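Local structure of laminin subunit ALPHA-1 (Mus musculus, 2JD4) at residues Q23-S27 with S188-R192; R44-S50 with I169-N175; G207-K213 with P323-Y329. The protein forms part of laminin-111 in basement membranes, with its C-terminal LG4-5 domain pair binding metal ions and probably anchoring the molecule at the cell surface. The protein carries 4 engineered substitutions. Residues are numbered along the deposited sequence.

Contact 1 (Q23-S27 with S188-R192)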
# COMPACT_ATOMS: atom_id res chain seq x y z
N GLN A 23 12.46 1.82 0.47
CA GLN A 23 11.09 1.36 0.30
C GLN A 23 10.20 2.59 0.12
O GLN A 23 10.24 3.51 0.94
CB GLN A 23 10.61 0.59 1.54
CG GLN A 23 9.16 0.08 1.43
CD GLN A 23 9.02 -1.16 0.57
OE1 GLN A 23 7.92 -1.56 0.22
NE2 GLN A 23 10.15 -1.79 0.25
N PHE A 24 9.40 2.60 -0.94
CA PHE A 24 8.49 3.71 -1.20
C PHE A 24 7.05 3.24 -1.04
O PHE A 24 6.80 2.08 -0.69
CB PHE A 24 8.73 4.27 -2.61
CG PHE A 24 10.11 4.80 -2.82
CD1 PHE A 24 11.14 3.96 -3.25
CD2 PHE A 24 10.41 6.14 -2.57
CE1 PHE A 24 12.44 4.44 -3.43
CE2 PHE A 24 11.70 6.64 -2.74
CZ PHE A 24 12.72 5.78 -3.17
N GLY A 25 6.09 4.13 -1.29
CA GLY A 25 4.70 3.75 -1.16
C GLY A 25 4.14 3.72 0.26
O GLY A 25 2.98 3.33 0.44
N LEU A 26 4.92 4.10 1.26
CA LEU A 26 4.42 4.11 2.64
C LEU A 26 3.31 5.16 2.75
O LEU A 26 2.36 4.99 3.52
CB LEU A 26 5.56 4.39 3.62
CG LEU A 26 6.61 3.28 3.69
CD1 LEU A 26 7.81 3.78 4.46
CD2 LEU A 26 6.02 2.03 4.36
N SER A 27 3.46 6.25 2.01
CA SER A 27 2.44 7.29 1.96
C SER A 27 2.27 7.54 0.46
O SER A 27 3.08 7.07 -0.34
CB SER A 27 2.91 8.58 2.65
OG SER A 27 3.69 9.37 1.78
N SER A 188 10.64 12.61 1.51
CA SER A 188 9.50 12.51 2.40
C SER A 188 9.03 11.07 2.53
O SER A 188 8.93 10.35 1.55
CB SER A 188 8.35 13.39 1.90
OG SER A 188 7.19 13.17 2.68
N ALA A 189 8.78 10.68 3.78
CA ALA A 189 8.25 9.36 4.13
C ALA A 189 8.88 8.13 3.49
O ALA A 189 8.16 7.25 3.00
CB ALA A 189 6.74 9.35 3.88
N VAL A 190 10.20 8.04 3.50
CA VAL A 190 10.85 6.87 2.93
C VAL A 190 11.33 5.97 4.08
O VAL A 190 11.57 6.46 5.19
CB VAL A 190 12.05 7.29 2.04
CG1 VAL A 190 12.79 6.07 1.54
CG2 VAL A 190 11.53 8.10 0.84
N ASP A 191 11.45 4.67 3.83
CA ASP A 191 11.92 3.75 4.87
C ASP A 191 12.83 2.68 4.26
O ASP A 191 13.17 2.76 3.07
CB ASP A 191 10.72 3.11 5.58
CG ASP A 191 10.96 2.90 7.07
OD1 ASP A 191 9.97 2.92 7.83
OD2 ASP A 191 12.13 2.71 7.48
N ARG A 192 13.21 1.70 5.06
CA ARG A 192 14.09 0.62 4.61
C ARG A 192 13.31 -0.60 4.14
O ARG A 192 12.14 -0.76 4.48
CB ARG A 192 15.02 0.21 5.75
CG ARG A 192 15.69 1.39 6.42
CD ARG A 192 15.82 1.17 7.92
NE ARG A 192 17.17 0.75 8.29
CZ ARG A 192 17.53 0.46 9.53
NH1 ARG A 192 16.65 0.52 10.52
NH2 ARG A 192 18.79 0.12 9.79
O HOH W 1 4.49 12.42 2.59
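A single antiparallel beta bridge, Q23 with D191, joins two loops of the first laminin G domain (LG4) on its side facing the second. Q23 N donates to D191 O over 2.9 Å in a nearly straight bond, while the return bond from D191 N to Q23 O, at 3.3 Å, is weak. The pair remains a single bridge; toward S27 both chains turn, G25 at positive phi and A189 with left-handed backbone angles. Beside the bridge F24 CE2 makes an apolar contact with V190 CG2 at 3.9 Å, and the L26 side chain, pointing toward the other segment, lies over the backbone of A189-D191. At the far end S27 OG is 3.7 Å from A189 CB, and one water links the hydroxyls, 3.3 Å from S27 OG and 2.8 Å from S188 OG; S27 OG also bonds N29 N. D191 OD2 accepts R192 N at 2.8 Å, and R192 makes a cation-pi contact with Y17. Inward, F24 and V190 both rest on L32 of strand 31-35, and F24 reaches I169 of strand 167-174, whose C168 is disulfide-bonded to C193 just beyond R192. On the other side L26 and D191 touch F374 of strand 369-374, so this corner of LG4 packs directly on a strand of LG5.

Contact 2 (R44-S50 with I169-N175)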
# COMPACT_ATOMS: atom_id res chain seq x y z
N ARG A 44 19.57 12.09 -25.18
CA ARG A 44 19.64 10.72 -24.72
C ARG A 44 19.31 10.58 -23.23
O ARG A 44 19.87 11.30 -22.40
CB ARG A 44 21.03 10.15 -25.00
CG ARG A 44 21.27 8.73 -24.50
CD ARG A 44 22.59 8.19 -25.03
NE ARG A 44 23.74 8.99 -24.62
CZ ARG A 44 24.23 9.01 -23.38
NH1 ARG A 44 23.66 8.28 -22.43
NH2 ARG A 44 25.28 9.77 -23.09
N LEU A 45 18.40 9.67 -22.92
CA LEU A 45 18.01 9.41 -21.54
C LEU A 45 17.95 7.90 -21.32
O LEU A 45 17.03 7.23 -21.78
CB LEU A 45 16.64 10.02 -21.24
CG LEU A 45 16.05 9.72 -19.84
CD1 LEU A 45 16.90 10.39 -18.77
CD2 LEU A 45 14.61 10.20 -19.77
N GLN A 46 18.96 7.37 -20.63
CA GLN A 46 18.99 5.94 -20.34
C GLN A 46 18.99 5.76 -18.83
O GLN A 46 19.92 6.20 -18.14
CB GLN A 46 20.24 5.27 -20.91
CG GLN A 46 20.32 3.78 -20.53
CD GLN A 46 21.65 3.13 -20.90
OE1 GLN A 46 21.97 2.96 -22.08
NE2 GLN A 46 22.43 2.77 -19.89
N VAL A 47 17.96 5.11 -18.32
CA VAL A 47 17.85 4.88 -16.89
C VAL A 47 17.83 3.38 -16.61
O VAL A 47 17.12 2.61 -17.26
CB VAL A 47 16.56 5.50 -16.32
CG1 VAL A 47 16.49 5.27 -14.81
CG2 VAL A 47 16.52 7.00 -16.63
N GLN A 48 18.63 2.97 -15.64
CA GLN A 48 18.68 1.57 -15.25
C GLN A 48 18.51 1.51 -13.74
O GLN A 48 19.15 2.27 -13.01
CB GLN A 48 20.01 0.94 -15.66
CG GLN A 48 20.05 -0.57 -15.56
CD GLN A 48 21.37 -1.15 -16.02
OE1 GLN A 48 21.87 -0.80 -17.09
NE2 GLN A 48 21.93 -2.05 -15.23
N LEU A 49 17.65 0.61 -13.27
CA LEU A 49 17.39 0.47 -11.84
C LEU A 49 16.91 -0.94 -11.54
O LEU A 49 16.60 -1.70 -12.44
CB LEU A 49 16.35 1.50 -11.39
CG LEU A 49 14.98 1.51 -12.08
CD1 LEU A 49 14.07 0.47 -11.42
CD2 LEU A 49 14.36 2.89 -11.97
N SER A 50 16.86 -1.30 -10.26
CA SER A 50 16.38 -2.62 -9.85
C SER A 50 15.16 -2.38 -8.98
O SER A 50 15.15 -1.45 -8.16
CB SER A 50 17.46 -3.38 -9.07
OG SER A 50 17.83 -2.69 -7.89
N ILE A 169 13.44 0.00 -4.06
CA ILE A 169 14.27 0.33 -5.21
C ILE A 169 15.73 0.37 -4.79
O ILE A 169 16.08 0.99 -3.79
CB ILE A 169 13.87 1.69 -5.82
CG1 ILE A 169 12.41 1.65 -6.28
CG2 ILE A 169 14.76 1.99 -7.02
CD1 ILE A 169 11.92 2.97 -6.87
N GLY A 170 16.58 -0.31 -5.55
CA GLY A 170 17.99 -0.33 -5.24
C GLY A 170 18.69 0.85 -5.90
O GLY A 170 18.18 1.97 -5.91
N GLU A 171 19.86 0.58 -6.46
CA GLU A 171 20.65 1.62 -7.11
C GLU A 171 20.03 2.01 -8.46
O GLU A 171 19.33 1.22 -9.09
CB GLU A 171 22.09 1.13 -7.33
CG GLU A 171 22.83 0.71 -6.05
CD GLU A 171 22.86 1.79 -4.99
OE1 GLU A 171 22.90 2.98 -5.35
OE2 GLU A 171 22.85 1.44 -3.78
N ILE A 172 20.29 3.24 -8.89
CA ILE A 172 19.78 3.73 -10.16
C ILE A 172 20.87 4.50 -10.91
O ILE A 172 21.64 5.26 -10.32
CB ILE A 172 18.53 4.63 -9.95
CG1 ILE A 172 18.09 5.25 -11.29
CG2 ILE A 172 18.83 5.70 -8.91
CD1 ILE A 172 16.83 6.11 -11.19
N MET A 173 20.93 4.27 -12.22
CA MET A 173 21.91 4.91 -13.08
C MET A 173 21.23 5.73 -14.17
O MET A 173 20.20 5.33 -14.70
CB MET A 173 22.78 3.86 -13.77
CG MET A 173 23.60 2.99 -12.85
SD MET A 173 24.43 1.75 -13.86
CE MET A 173 25.16 2.78 -15.14
N VAL A 174 21.83 6.87 -14.51
CA VAL A 174 21.32 7.72 -15.57
C VAL A 174 22.50 7.97 -16.51
O VAL A 174 23.54 8.47 -16.08
CB VAL A 174 20.80 9.07 -15.02
CG1 VAL A 174 20.41 9.98 -16.17
CG2 VAL A 174 19.58 8.84 -14.13
N ASN A 175 22.34 7.60 -17.78
CA ASN A 175 23.41 7.77 -18.77
C ASN A 175 24.78 7.27 -18.26
O ASN A 175 25.79 7.98 -18.35
CB ASN A 175 23.51 9.24 -19.21
CG ASN A 175 22.30 9.68 -20.02
OD1 ASN A 175 21.29 8.97 -20.08
ND2 ASN A 175 22.39 10.86 -20.64
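I172 and V47 make the closest apolar pairing, with V47 CG1 3.7 Å from I172 CD1. L49 CB lies 4.1 Å from I172 CB, and V174 extends the row, its CG2 4.4 Å from V47 CG2 and its CG1 4.4 Å from L45 CD1. These side chains look into the domain core, where V47 meets Y61 and L49 meets I60 on strand 58-64, and I172 meets L146 on strand 143-146. This is the antiparallel beta-sandwich of a laminin G domain: strands 44-53 and 167-174 are neighbours in one sheet, their segments running 172° apart with axes 4.7 Å apart, and the strands of the facing sheet cover the apolar side. Q48 and M173 point out of the opposite face and form the hydrogen-bonded pair, with Q48 N to M173 O 3.0 Å and M173 N to Q48 O 2.8 Å. Past L49 the register slips by a residue. G170 N bonds S50 O at 3.2 Å, S50 N is buried without a partner, and a CB on G170 would collide with S50 OG. At the other end N175 turns left-handed out of the strand. Its N reaches Q46 O at 2.8 Å, and its side chain carries the ladder on: OD1 accepts Q46 N at 2.9 Å and ND2 donates to R44 O at 3.1 Å, lying over one face of the R44 guanidinium.

Contact 3 (G207-K213 with P323-Y329)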
# COMPACT_ATOMS: atom_id res chain seq x y z
N GLY A 207 0.44 1.41 17.24
CA GLY A 207 -0.49 2.44 16.83
C GLY A 207 -1.72 2.05 16.02
O GLY A 207 -2.47 1.16 16.40
N TYR A 208 -1.92 2.73 14.89
CA TYR A 208 -3.09 2.50 14.04
C TYR A 208 -2.99 3.28 12.73
O TYR A 208 -2.05 4.05 12.52
CB TYR A 208 -4.33 2.99 14.78
CG TYR A 208 -4.22 4.46 15.11
CD1 TYR A 208 -4.64 5.43 14.20
CD2 TYR A 208 -3.57 4.88 16.27
CE1 TYR A 208 -4.40 6.78 14.43
CE2 TYR A 208 -3.33 6.23 16.51
CZ TYR A 208 -3.74 7.17 15.59
OH TYR A 208 -3.46 8.51 15.80
N ALA A 209 -3.97 3.08 11.87
CA ALA A 209 -4.06 3.80 10.60
C ALA A 209 -5.50 4.27 10.50
O ALA A 209 -6.42 3.49 10.72
CB ALA A 209 -3.72 2.90 9.44
N ALA A 210 -5.71 5.56 10.20
CA ALA A 210 -7.06 6.11 10.06
C ALA A 210 -7.32 6.56 8.62
O ALA A 210 -6.54 7.31 8.04
CB ALA A 210 -7.25 7.29 11.02
N LEU A 211 -8.43 6.09 8.06
CA LEU A 211 -8.82 6.38 6.67
C LEU A 211 -10.20 7.06 6.53
O LEU A 211 -11.07 6.92 7.39
CB LEU A 211 -8.84 5.08 5.86
CG LEU A 211 -7.53 4.40 5.43
CD1 LEU A 211 -6.53 4.35 6.56
CD2 LEU A 211 -7.85 3.00 4.92
N VAL A 212 -10.39 7.76 5.42
CA VAL A 212 -11.64 8.45 5.11
C VAL A 212 -11.96 9.53 6.14
O VAL A 212 -12.88 9.40 6.95
CB VAL A 212 -12.83 7.46 5.06
CG1 VAL A 212 -14.03 8.13 4.39
CG2 VAL A 212 -12.43 6.20 4.30
N LYS A 213 -11.19 10.61 6.09
CA LYS A 213 -11.36 11.71 7.02
C LYS A 213 -12.73 12.39 6.88
O LYS A 213 -13.26 12.92 7.85
CB LYS A 213 -10.24 12.74 6.82
CG LYS A 213 -10.18 13.80 7.91
CD LYS A 213 -8.98 14.71 7.72
CE LYS A 213 -8.86 15.72 8.86
NZ LYS A 213 -7.66 16.59 8.70
N PRO A 323 -14.38 8.35 10.43
CA PRO A 323 -13.24 7.67 9.81
C PRO A 323 -13.18 6.18 10.13
O PRO A 323 -13.80 5.70 11.08
CB PRO A 323 -12.04 8.43 10.37
CG PRO A 323 -12.59 9.80 10.64
CD PRO A 323 -13.93 9.48 11.25
N ILE A 324 -12.42 5.45 9.32
CA ILE A 324 -12.25 4.02 9.52
C ILE A 324 -10.89 3.81 10.19
O ILE A 324 -9.85 4.13 9.62
CB ILE A 324 -12.24 3.26 8.17
CG1 ILE A 324 -13.58 3.45 7.45
CG2 ILE A 324 -11.99 1.78 8.42
CD1 ILE A 324 -13.62 2.82 6.07
N TYR A 325 -10.91 3.28 11.41
CA TYR A 325 -9.68 3.03 12.14
C TYR A 325 -9.24 1.59 11.94
O TYR A 325 -9.99 0.66 12.20
CB TYR A 325 -9.87 3.35 13.63
CG TYR A 325 -9.75 4.84 13.91
CD1 TYR A 325 -10.81 5.71 13.65
CD2 TYR A 325 -8.53 5.39 14.31
CE1 TYR A 325 -10.66 7.09 13.78
CE2 TYR A 325 -8.37 6.76 14.45
CZ TYR A 325 -9.43 7.61 14.18
OH TYR A 325 -9.26 8.98 14.27
N VAL A 326 -8.01 1.43 11.46
CA VAL A 326 -7.46 0.10 11.20
C VAL A 326 -6.30 -0.28 12.11
O VAL A 326 -5.34 0.47 12.25
CB VAL A 326 -6.98 -0.01 9.73
CG1 VAL A 326 -6.56 -1.44 9.44
CG2 VAL A 326 -8.08 0.44 8.78
N GLY A 327 -6.39 -1.46 12.72
CA GLY A 327 -5.32 -1.93 13.59
C GLY A 327 -5.24 -1.34 14.99
O GLY A 327 -4.33 -1.68 15.75
N GLY A 328 -6.19 -0.47 15.34
CA GLY A 328 -6.19 0.15 16.66
C GLY A 328 -6.80 1.54 16.63
O GLY A 328 -7.43 1.92 15.65
N TYR A 329 -6.63 2.30 17.71
CA TYR A 329 -7.17 3.65 17.78
C TYR A 329 -6.69 4.38 19.03
O TYR A 329 -6.48 3.76 20.08
CB TYR A 329 -8.71 3.61 17.75
CG TYR A 329 -9.37 2.83 18.87
CD1 TYR A 329 -9.92 3.48 19.97
CD2 TYR A 329 -9.44 1.44 18.83
CE1 TYR A 329 -10.53 2.77 21.00
CE2 TYR A 329 -10.05 0.71 19.86
CZ TYR A 329 -10.59 1.38 20.94
OH TYR A 329 -11.19 0.67 21.96
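Four backbone hydrogen bonds hold these two antiparallel strands together. A209 N donates to V326 O at 3.0 Å and V326 N to A209 O at 2.7 Å; two residues further along, L211 N meets I324 O at 2.9 Å and I324 N meets L211 O at 2.8 Å. Next to these, P323 CA makes a CA-H...O contact to V212 O at 3.4 Å. Between the two hydrogen-bonded pairs lies A210 opposite Y325, whose backbones bond outward instead: A210 with F368 and D369, Y325 with G239. Both strands are thus interior members of the LG5 beta-sandwich, 207-212 flanked also by strand 369-374 and 322-326 by strand 235-241. On the side of A210 and Y325, A210 CB makes a CH-pi contact over the Y325 ring, 4.0 Å from its centroid, and Y208 CD1 comes within 3.9 Å of Y325 CD2. The Y208 hydroxyl is satisfied by D369 OD2. Beyond V326 the chain bends away through G327 and G328, both at positive phi; a CB on G328 would strike G207 O. That carbonyl, 3.5 Å from G327 O with no bond possible between two acceptors, takes a hydrogen bond from S343 OG. G328 O finds no partner and lies 3.4 Å from Y208 CB, whereas Y329 OH is bonded to S340 O.

Contacts 1 and 2 belong to LG4 and contact 3 to LG5. Along the chain, contact 2 falls between the two halves of contact 1, and contact 3 opens only after both have closed. Contacts 1 and 2 have centres about 19 Å apart and touch where F24 CE1 packs 3.8 Å from I169 CD1, so the loop corner abuts the apolar interior lined by strand 167-174. Contact 3 is also about 19 Å from contact 1, but their nearest atoms stay about 9 Å apart, with strand 369-374 meeting both. Contacts 2 and 3, with centres about 37 Å apart, lie in separate sandwiches, each with its own magnesium site; the C9-C281 disulfide ties the N-terminal segment to LG5.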